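Local coordinates for ZYG-9 (Caenorhabditis elegans, PDB 2OF3), which organizes microtubules and spindle poles during mitosis and meiosis in the one-cell embryo, as a member of the XMAP215 family built with TOG domains, at residues Arg182-Cys187 and Val216-Val221; Lys210-Phe215 and Asn225-Val230; Asn229-Cys234 and Asp240-Ala245. One frame throughout, in Å; residues are numbered along the deposited sequence.

Interaction 1 of 3, residues Arg182-Cys187 and Val216-Val221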
loop_
_atom_site.group_PDB
_atom_site.type_symbol
_atom_site.label_atom_id
_atom_site.label_comp_id
_atom_site.label_asym_id
_atom_site.label_seq_id
_atom_site.Cartn_x
_atom_site.Cartn_y
_atom_site.Cartn_z
ATOM N N ARG A 182 6.441 13.479 3.046
ATOM C CA ARG A 182 4.988 13.220 2.909
ATOM C C ARG A 182 4.690 11.750 3.073
ATOM O O ARG A 182 3.716 11.391 3.701
ATOM C CB ARG A 182 4.448 13.697 1.559
ATOM C CG ARG A 182 4.367 15.197 1.432
ATOM C CD ARG A 182 4.048 15.553 0.003
ATOM N NE ARG A 182 3.654 16.957 -0.111
ATOM C CZ ARG A 182 4.316 17.851 -0.839
ATOM N NH1 ARG A 182 5.405 17.506 -1.526
ATOM N NH2 ARG A 182 3.874 19.092 -0.884
ATOM N N GLN A 183 5.538 10.894 2.502
ATOM C CA GLN A 183 5.426 9.445 2.764
ATOM C C GLN A 183 5.567 9.097 4.240
ATOM O O GLN A 183 4.751 8.340 4.766
ATOM C CB GLN A 183 6.463 8.661 1.982
ATOM C CG GLN A 183 6.360 7.155 2.267
ATOM C CD GLN A 183 7.128 6.276 1.274
ATOM O OE1 GLN A 183 7.584 6.734 0.249
ATOM N NE2 GLN A 183 7.231 4.986 1.590
ATOM N N ARG A 184 6.581 9.602 4.937
ATOM C CA ARG A 184 6.675 9.320 6.369
ATOM C C ARG A 184 5.444 9.775 7.141
ATOM O O ARG A 184 4.938 9.013 7.996
ATOM C CB ARG A 184 7.916 9.985 6.992
ATOM C CG ARG A 184 9.219 9.574 6.340
ATOM C CD ARG A 184 10.365 9.951 7.231
ATOM N NE ARG A 184 10.529 11.408 7.416
ATOM C CZ ARG A 184 11.141 12.221 6.550
ATOM N NH1 ARG A 184 11.617 11.734 5.408
ATOM N NH2 ARG A 184 11.290 13.537 6.842
ATOM N N SER A 185 4.949 11.005 6.904
ATOM C CA SER A 185 3.809 11.451 7.683
ATOM C C SER A 185 2.559 10.694 7.327
ATOM O O SER A 185 1.784 10.330 8.215
ATOM C CB SER A 185 3.572 12.969 7.584
ATOM O OG SER A 185 3.407 13.347 6.227
ATOM N N GLU A 186 2.300 10.455 6.051
ATOM C CA GLU A 186 1.056 9.714 5.717
ATOM C C GLU A 186 0.991 8.301 6.313
ATOM O O GLU A 186 -0.079 7.838 6.721
ATOM C CB GLU A 186 0.915 9.625 4.194
ATOM C CG GLU A 186 0.547 10.976 3.501
ATOM C CD GLU A 186 -0.874 11.428 3.773
ATOM O OE1 GLU A 186 -1.840 10.668 3.491
ATOM O OE2 GLU A 186 -1.043 12.556 4.288
ATOM N N CYS A 187 2.147 7.619 6.331
ATOM C CA CYS A 187 2.297 6.304 6.947
ATOM C C CYS A 187 2.083 6.279 8.460
ATOM O O CYS A 187 1.356 5.406 8.935
ATOM C CB CYS A 187 3.630 5.663 6.504
ATOM S SG CYS A 187 3.491 5.250 4.726
ATOM N N VAL A 216 9.452 12.074 16.528
ATOM C CA VAL A 216 9.043 13.267 17.228
ATOM C C VAL A 216 10.065 14.370 16.958
ATOM O O VAL A 216 9.708 15.544 17.009
ATOM C CB VAL A 216 8.777 13.012 18.771
ATOM C CG1 VAL A 216 8.363 14.317 19.516
ATOM C CG2 VAL A 216 7.652 11.948 18.960
ATOM N N GLY A 217 11.302 13.996 16.612
ATOM C CA GLY A 217 12.399 14.915 16.270
ATOM C C GLY A 217 12.664 15.102 14.788
ATOM O O GLY A 217 13.718 15.651 14.401
ATOM N N ASP A 218 11.752 14.655 13.931
ATOM C CA ASP A 218 11.909 14.791 12.496
ATOM C C ASP A 218 11.936 16.271 12.121
ATOM O O ASP A 218 11.308 17.102 12.798
ATOM C CB ASP A 218 10.724 14.097 11.800
ATOM C CG ASP A 218 10.981 13.773 10.330
ATOM O OD1 ASP A 218 11.390 12.619 10.006
ATOM O OD2 ASP A 218 10.745 14.636 9.436
ATOM N N LYS A 219 12.664 16.590 11.045
ATOM C CA LYS A 219 12.809 17.936 10.445
ATOM C C LYS A 219 11.465 18.509 9.982
ATOM O O LYS A 219 11.255 19.724 9.945
ATOM C CB LYS A 219 13.747 17.750 9.240
ATOM C CG LYS A 219 13.986 18.930 8.351
ATOM C CD LYS A 219 14.391 18.522 6.837
ATOM C CE LYS A 219 15.862 17.959 6.695
ATOM N NZ LYS A 219 16.591 18.308 5.362
ATOM N N ASP A 220 10.550 17.612 9.594
ATOM C CA ASP A 220 9.278 17.964 9.007
ATOM C C ASP A 220 8.130 18.015 10.021
ATOM O O ASP A 220 7.918 17.060 10.803
ATOM C CB ASP A 220 9.006 16.949 7.890
ATOM C CG ASP A 220 7.741 17.255 7.139
ATOM O OD1 ASP A 220 7.818 17.903 6.083
ATOM O OD2 ASP A 220 6.645 16.895 7.595
ATOM N N VAL A 221 7.399 19.124 10.044
ATOM C CA VAL A 221 6.339 19.311 11.051
ATOM C C VAL A 221 5.201 18.288 10.946
ATOM O O VAL A 221 4.591 17.903 11.965
ATOM C CB VAL A 221 5.763 20.766 11.036
ATOM C CG1 VAL A 221 4.939 21.015 9.795
ATOM C CG2 VAL A 221 4.923 21.055 12.285
#
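R184 brings the edge of its guanidinium against the carboxylate of D218, the two side chains arriving from opposite directions, one from a helix and one from a loop. The bond that carries this salt bridge runs from R184 NH2 to D218 OD2 at 2.9 Å; it is nearly straight (166°), lies close to the guanidinium plane and enters on the syn lone pair of the acceptor. A second, weak bond joins R184 NE to D218 OD1 at 3.0 Å, the guanidinium and carboxylate planes being turned 37° apart. The arginine chain bends at chi3 (-65°), which swings NE and NH2 round to face the acid, while NH1 is held by the backbone oxygen of S178. On the anti side of D218 OD2 the backbone N of D220 donates at 3.0 Å, closing an Asx turn, so one oxygen serves both the arginine and the turn. Replacing D218 by an alanine removes both oxygens, and R184 would probably lose its acidic mate and D220 N its side-chain acceptor. D220 adds the flank of its CB beside R184 NH2, and its own carboxylate caps the first turn of helix 221-238 at V223 N. The contact lies at the surface, where helix 181-198 meets the loop leading from helix 208-212 into helix 221-238.

Interaction 2 of 3, residues Lys210-Phe215 and Asn225-Val230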
loop_
_atom_site.group_PDB
_atom_site.type_symbol
_atom_site.label_atom_id
_atom_site.label_comp_id
_atom_site.label_asym_id
_atom_site.label_seq_id
_atom_site.Cartn_x
_atom_site.Cartn_y
_atom_site.Cartn_z
ATOM N N LYS A 210 8.661 2.294 20.021
ATOM C CA LYS A 210 10.081 2.529 19.894
ATOM C C LYS A 210 10.526 2.946 18.500
ATOM O O LYS A 210 11.490 3.715 18.352
ATOM C CB LYS A 210 10.866 1.253 20.325
ATOM C CG LYS A 210 12.373 1.347 20.082
ATOM C CD LYS A 210 13.170 0.249 20.847
ATOM C CE LYS A 210 14.654 0.701 21.139
ATOM N NZ LYS A 210 14.833 1.599 22.404
ATOM N N THR A 211 9.866 2.400 17.468
ATOM C CA THR A 211 10.197 2.741 16.107
ATOM C C THR A 211 9.721 4.160 15.770
ATOM O O THR A 211 10.376 4.886 15.000
ATOM C CB THR A 211 9.524 1.745 15.118
ATOM O OG1 THR A 211 9.781 0.401 15.567
ATOM C CG2 THR A 211 10.084 1.900 13.741
ATOM N N VAL A 212 8.579 4.526 16.341
ATOM C CA VAL A 212 7.936 5.793 15.996
ATOM C C VAL A 212 8.569 6.964 16.794
ATOM O O VAL A 212 8.747 8.067 16.265
ATOM C CB VAL A 212 6.393 5.707 16.153
ATOM C CG1 VAL A 212 5.738 7.120 16.132
ATOM C CG2 VAL A 212 5.768 4.805 15.040
ATOM N N ALA A 213 8.897 6.717 18.068
ATOM C CA ALA A 213 9.441 7.763 18.957
ATOM C C ALA A 213 10.526 8.687 18.350
ATOM O O ALA A 213 10.436 9.888 18.553
ATOM C CB ALA A 213 9.913 7.174 20.339
ATOM N N PRO A 214 11.555 8.163 17.642
ATOM C CA PRO A 214 12.534 9.103 17.093
ATOM C C PRO A 214 11.949 10.168 16.142
ATOM O O PRO A 214 12.608 11.197 15.908
ATOM C CB PRO A 214 13.484 8.202 16.294
ATOM C CG PRO A 214 13.404 6.886 16.996
ATOM C CD PRO A 214 11.963 6.765 17.388
ATOM N N PHE A 215 10.760 9.910 15.577
ATOM C CA PHE A 215 10.213 10.821 14.568
ATOM C C PHE A 215 9.545 12.039 15.191
ATOM O O PHE A 215 9.151 12.956 14.466
ATOM C CB PHE A 215 9.315 10.068 13.551
ATOM C CG PHE A 215 10.105 9.129 12.648
ATOM C CD1 PHE A 215 10.778 9.624 11.525
ATOM C CD2 PHE A 215 10.247 7.735 12.991
ATOM C CE1 PHE A 215 11.534 8.762 10.691
ATOM C CE2 PHE A 215 11.006 6.858 12.201
ATOM C CZ PHE A 215 11.660 7.370 11.030
ATOM N N ASN A 225 4.215 15.919 14.088
ATOM C CA ASN A 225 2.870 15.948 14.652
ATOM C C ASN A 225 2.186 14.566 14.643
ATOM O O ASN A 225 1.534 14.182 15.587
ATOM C CB ASN A 225 2.010 16.920 13.861
ATOM C CG ASN A 225 0.880 17.460 14.687
ATOM O OD1 ASN A 225 -0.292 17.277 14.361
ATOM N ND2 ASN A 225 1.230 18.032 15.837
ATOM N N ALA A 226 2.360 13.819 13.559
ATOM C CA ALA A 226 1.767 12.467 13.419
ATOM C C ALA A 226 2.494 11.502 14.379
ATOM O O ALA A 226 1.831 10.634 14.980
ATOM C CB ALA A 226 1.896 11.988 11.947
ATOM N N ALA A 227 3.821 11.665 14.546
ATOM C CA ALA A 227 4.582 10.782 15.453
ATOM C C ALA A 227 4.130 11.004 16.871
ATOM O O ALA A 227 3.904 10.018 17.603
ATOM C CB ALA A 227 6.121 10.990 15.360
ATOM N N ILE A 228 3.974 12.281 17.258
ATOM C CA ILE A 228 3.420 12.636 18.557
ATOM C C ILE A 228 2.056 11.995 18.686
ATOM O O ILE A 228 1.795 11.355 19.713
ATOM C CB ILE A 228 3.304 14.185 18.737
ATOM C CG1 ILE A 228 4.684 14.790 18.913
ATOM C CG2 ILE A 228 2.368 14.542 19.923
ATOM C CD1 ILE A 228 4.713 16.307 18.683
ATOM N N ASN A 229 1.183 12.140 17.683
ATOM C CA ASN A 229 -0.152 11.563 17.827
ATOM C C ASN A 229 -0.254 10.026 17.865
ATOM O O ASN A 229 -1.156 9.492 18.488
ATOM C CB ASN A 229 -1.123 12.163 16.794
ATOM C CG ASN A 229 -1.493 13.599 17.088
ATOM O OD1 ASN A 229 -1.906 14.339 16.197
ATOM N ND2 ASN A 229 -1.375 13.993 18.302
ATOM N N VAL A 230 0.679 9.330 17.249
ATOM C CA VAL A 230 0.805 7.882 17.431
ATOM C C VAL A 230 1.093 7.537 18.916
ATOM O O VAL A 230 0.420 6.671 19.504
ATOM C CB VAL A 230 1.917 7.252 16.451
ATOM C CG1 VAL A 230 2.274 5.781 16.848
ATOM C CG2 VAL A 230 1.500 7.303 14.922
#
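The backbones draw nearest at F215 and A227, whose CA atoms are 5.7 Å apart, where a 3-10 turn following helix 208-212 comes up against helix 221-238. A227 points its CB at that turn: A227 CB sits 3.6 Å from F215 C, the carbonyl carbon, and 3.8 Å from F215 CB, so it is the root of the phenylalanine that touches, while the ring leads off toward R184 and L176. One turn earlier, V212 reaches over with CG1, which a chi1 of 166° sets anti to the backbone N and directs at A227 and V230. V212 CG1 lies against A227 O at 3.7 Å and A227 CB at 4.0 Å, and it meets V230 CG1 at 3.8 Å. The TOG domain is an alpha-helical solenoid of HEAT-like repeats, and this contact joins two helices that follow each other in the chain. V212 and V230 meet at a slant, with V230 CG1 touching both methyls of V212. Within the segment, F215 N bonds to V212 O at 2.8 Å, tying its two contacting residues together. L188 of helix 181-198 and L173 of helix 165-174 also pack on V212.

Interaction 3 of 3, residues Asn229-Cys234 and Asp240-Ala245; sequences NVLVAC and DQMWKA
The short helix 241-246 of the TOG domain packs back on the preceding long helix, 221-238, and M242 is the side chain that makes the join. The two backbones are nearest at C234 and M242, with 6.1 Å between their CA atoms. M242 projects toward helix 221-238 with CG anti to its own backbone N (chi1 177°). This lays M242 CG 3.5 Å from L231 O, a backbone carbonyl oxygen, and 4.0 Å from C234 CB. The chain then bends at chi2 (-85°) and again at chi3, and the bends carry the thioether across L231 at a slant. The terminal methyl meets one branch of the leucine closely, M242 CE to L231 CD2 at 3.6 Å, and the other branch, L231 CD1, more distantly at 4.2 Å. M242 SD lies 4.2 Å from L231 CB, at the root of the same side chain. The sulfur also rests over one face of the W243 ring, 3.8 Å above the plane and nearer the rim than the centre. That indole packs against V257, E258 and I261 of helix 251-264, where K254 makes a cation-pi contact with it, and M249 touches both M242 and W243. Between the segments the contact is entirely one of van der Waals packing, with all three touching residues buried; it therefore depends on the shape of a flexible thioether, whose two bends fit it to the leucine, and not on the direction of any polar bond.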
loop_
_atom_site.group_PDB
_atom_site.type_symbol
_atom_site.label_atom_id
_atom_site.label_comp_id
_atom_site.label_asym_id
_atom_site.label_seq_id
_atom_site.Cartn_x
_atom_site.Cartn_y
_atom_site.Cartn_z
ATOM N N ASN A 229 1.183 12.140 17.683
ATOM C CA ASN A 229 -0.152 11.563 17.827
ATOM C C ASN A 229 -0.254 10.026 17.865
ATOM O O ASN A 229 -1.156 9.492 18.488
ATOM C CB ASN A 229 -1.123 12.163 16.794
ATOM C CG ASN A 229 -1.493 13.599 17.088
ATOM O OD1 ASN A 229 -1.906 14.339 16.197
ATOM N ND2 ASN A 229 -1.375 13.993 18.302
ATOM N N VAL A 230 0.679 9.330 17.249
ATOM C CA VAL A 230 0.805 7.882 17.431
ATOM C C VAL A 230 1.093 7.537 18.916
ATOM O O VAL A 230 0.420 6.671 19.504
ATOM C CB VAL A 230 1.917 7.252 16.451
ATOM C CG1 VAL A 230 2.274 5.781 16.848
ATOM C CG2 VAL A 230 1.500 7.303 14.922
ATOM N N LEU A 231 2.042 8.224 19.546
ATOM C CA LEU A 231 2.426 7.933 20.931
ATOM C C LEU A 231 1.335 8.252 21.929
ATOM O O LEU A 231 1.131 7.496 22.901
ATOM C CB LEU A 231 3.715 8.678 21.286
ATOM C CG LEU A 231 4.940 8.319 20.471
ATOM C CD1 LEU A 231 6.063 9.185 20.933
ATOM C CD2 LEU A 231 5.337 6.841 20.624
ATOM N N VAL A 232 0.606 9.338 21.692
ATOM C CA VAL A 232 -0.618 9.701 22.451
ATOM C C VAL A 232 -1.744 8.670 22.313
ATOM O O VAL A 232 -2.456 8.378 23.302
ATOM C CB VAL A 232 -1.171 11.077 21.989
ATOM C CG1 VAL A 232 -2.517 11.398 22.630
ATOM C CG2 VAL A 232 -0.166 12.192 22.275
ATOM N N ALA A 233 -1.950 8.151 21.091
ATOM C CA ALA A 233 -2.946 7.094 20.846
ATOM C C ALA A 233 -2.569 5.822 21.636
ATOM O O ALA A 233 -3.441 5.170 22.214
ATOM C CB ALA A 233 -3.071 6.797 19.347
ATOM N N CYS A 234 -1.283 5.495 21.676
ATOM C CA CYS A 234 -0.743 4.373 22.480
ATOM C C CYS A 234 -0.972 4.618 23.977
ATOM O O CYS A 234 -1.499 3.775 24.701
ATOM C CB CYS A 234 0.751 4.229 22.232
ATOM S SG CYS A 234 1.268 3.536 20.645
ATOM N N ASP A 240 1.458 4.679 30.972
ATOM C CA ASP A 240 2.936 4.778 31.137
ATOM C C ASP A 240 3.784 3.667 30.562
ATOM O O ASP A 240 5.014 3.823 30.480
ATOM C CB ASP A 240 3.341 4.841 32.624
ATOM C CG ASP A 240 2.970 6.154 33.316
ATOM O OD1 ASP A 240 2.614 7.192 32.657
ATOM O OD2 ASP A 240 3.055 6.125 34.578
ATOM N N GLN A 241 3.165 2.524 30.243
ATOM C CA GLN A 241 3.799 1.493 29.416
ATOM C C GLN A 241 4.263 2.080 28.082
ATOM O O GLN A 241 5.301 1.682 27.573
ATOM C CB GLN A 241 2.817 0.368 29.105
ATOM C CG GLN A 241 2.641 -0.672 30.221
ATOM C CD GLN A 241 3.975 -1.303 30.637
ATOM O OE1 GLN A 241 4.773 -1.728 29.778
ATOM N NE2 GLN A 241 4.238 -1.341 31.957
ATOM N N MET A 242 3.495 3.025 27.515
ATOM C CA MET A 242 3.944 3.739 26.290
ATOM C C MET A 242 5.367 4.204 26.468
ATOM O O MET A 242 6.224 3.923 25.608
ATOM C CB MET A 242 3.040 4.927 25.912
ATOM C CG MET A 242 3.564 5.743 24.653
ATOM S SD MET A 242 4.784 7.023 24.963
ATOM C CE MET A 242 6.168 6.537 24.141
ATOM N N TRP A 243 5.632 4.899 27.589
ATOM C CA TRP A 243 6.976 5.445 27.865
ATOM C C TRP A 243 8.015 4.337 27.992
ATOM O O TRP A 243 9.138 4.484 27.496
ATOM C CB TRP A 243 7.004 6.346 29.123
ATOM C CG TRP A 243 6.042 7.502 29.175
ATOM C CD1 TRP A 243 4.966 7.633 30.010
ATOM C CD2 TRP A 243 6.063 8.688 28.365
ATOM N NE1 TRP A 243 4.324 8.815 29.773
ATOM C CE2 TRP A 243 4.973 9.485 28.769
ATOM C CE3 TRP A 243 6.877 9.135 27.307
ATOM C CZ2 TRP A 243 4.674 10.721 28.163
ATOM C CZ3 TRP A 243 6.584 10.368 26.699
ATOM C CH2 TRP A 243 5.494 11.152 27.138
ATOM N N LYS A 244 7.659 3.222 28.637
ATOM C CA LYS A 244 8.636 2.104 28.775
ATOM C C LYS A 244 9.027 1.516 27.410
ATOM O O LYS A 244 10.210 1.430 27.075
ATOM C CB LYS A 244 8.099 1.014 29.700
ATOM C CG LYS A 244 9.023 -0.224 29.789
ATOM C CD LYS A 244 8.882 -1.017 31.143
ATOM C CE LYS A 244 9.571 -2.431 31.068
ATOM N NZ LYS A 244 8.671 -3.543 30.481
ATOM N N ALA A 245 8.003 1.168 26.605
ATOM C CA ALA A 245 8.136 0.718 25.199
ATOM C C ALA A 245 8.917 1.704 24.291
ATOM O O ALA A 245 9.771 1.307 23.491
ATOM C CB ALA A 245 6.715 0.428 24.642
#

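Helix 221-238 runs through all three contacts: its approach and N-cap belong to interaction 1, residues 225-230 to interaction 2 and residues 229-234 to interaction 3, the last two sharing N229 and V230. Interactions 2 and 3 are buried and apolar, the one using branched and small side chains, the other a methionine laid against a leucine and a cysteine. Interaction 1 lies at the surface and relies on charge and a turn. The contacts adjoin one another: R184 CD packs on F215 CE1 at 3.8 Å, linking the salt bridge to interaction 2, and V216 CG2 meets L231 CD1 at 3.7 Å, although the centres of interactions 1 and 3 are about 17 Å apart.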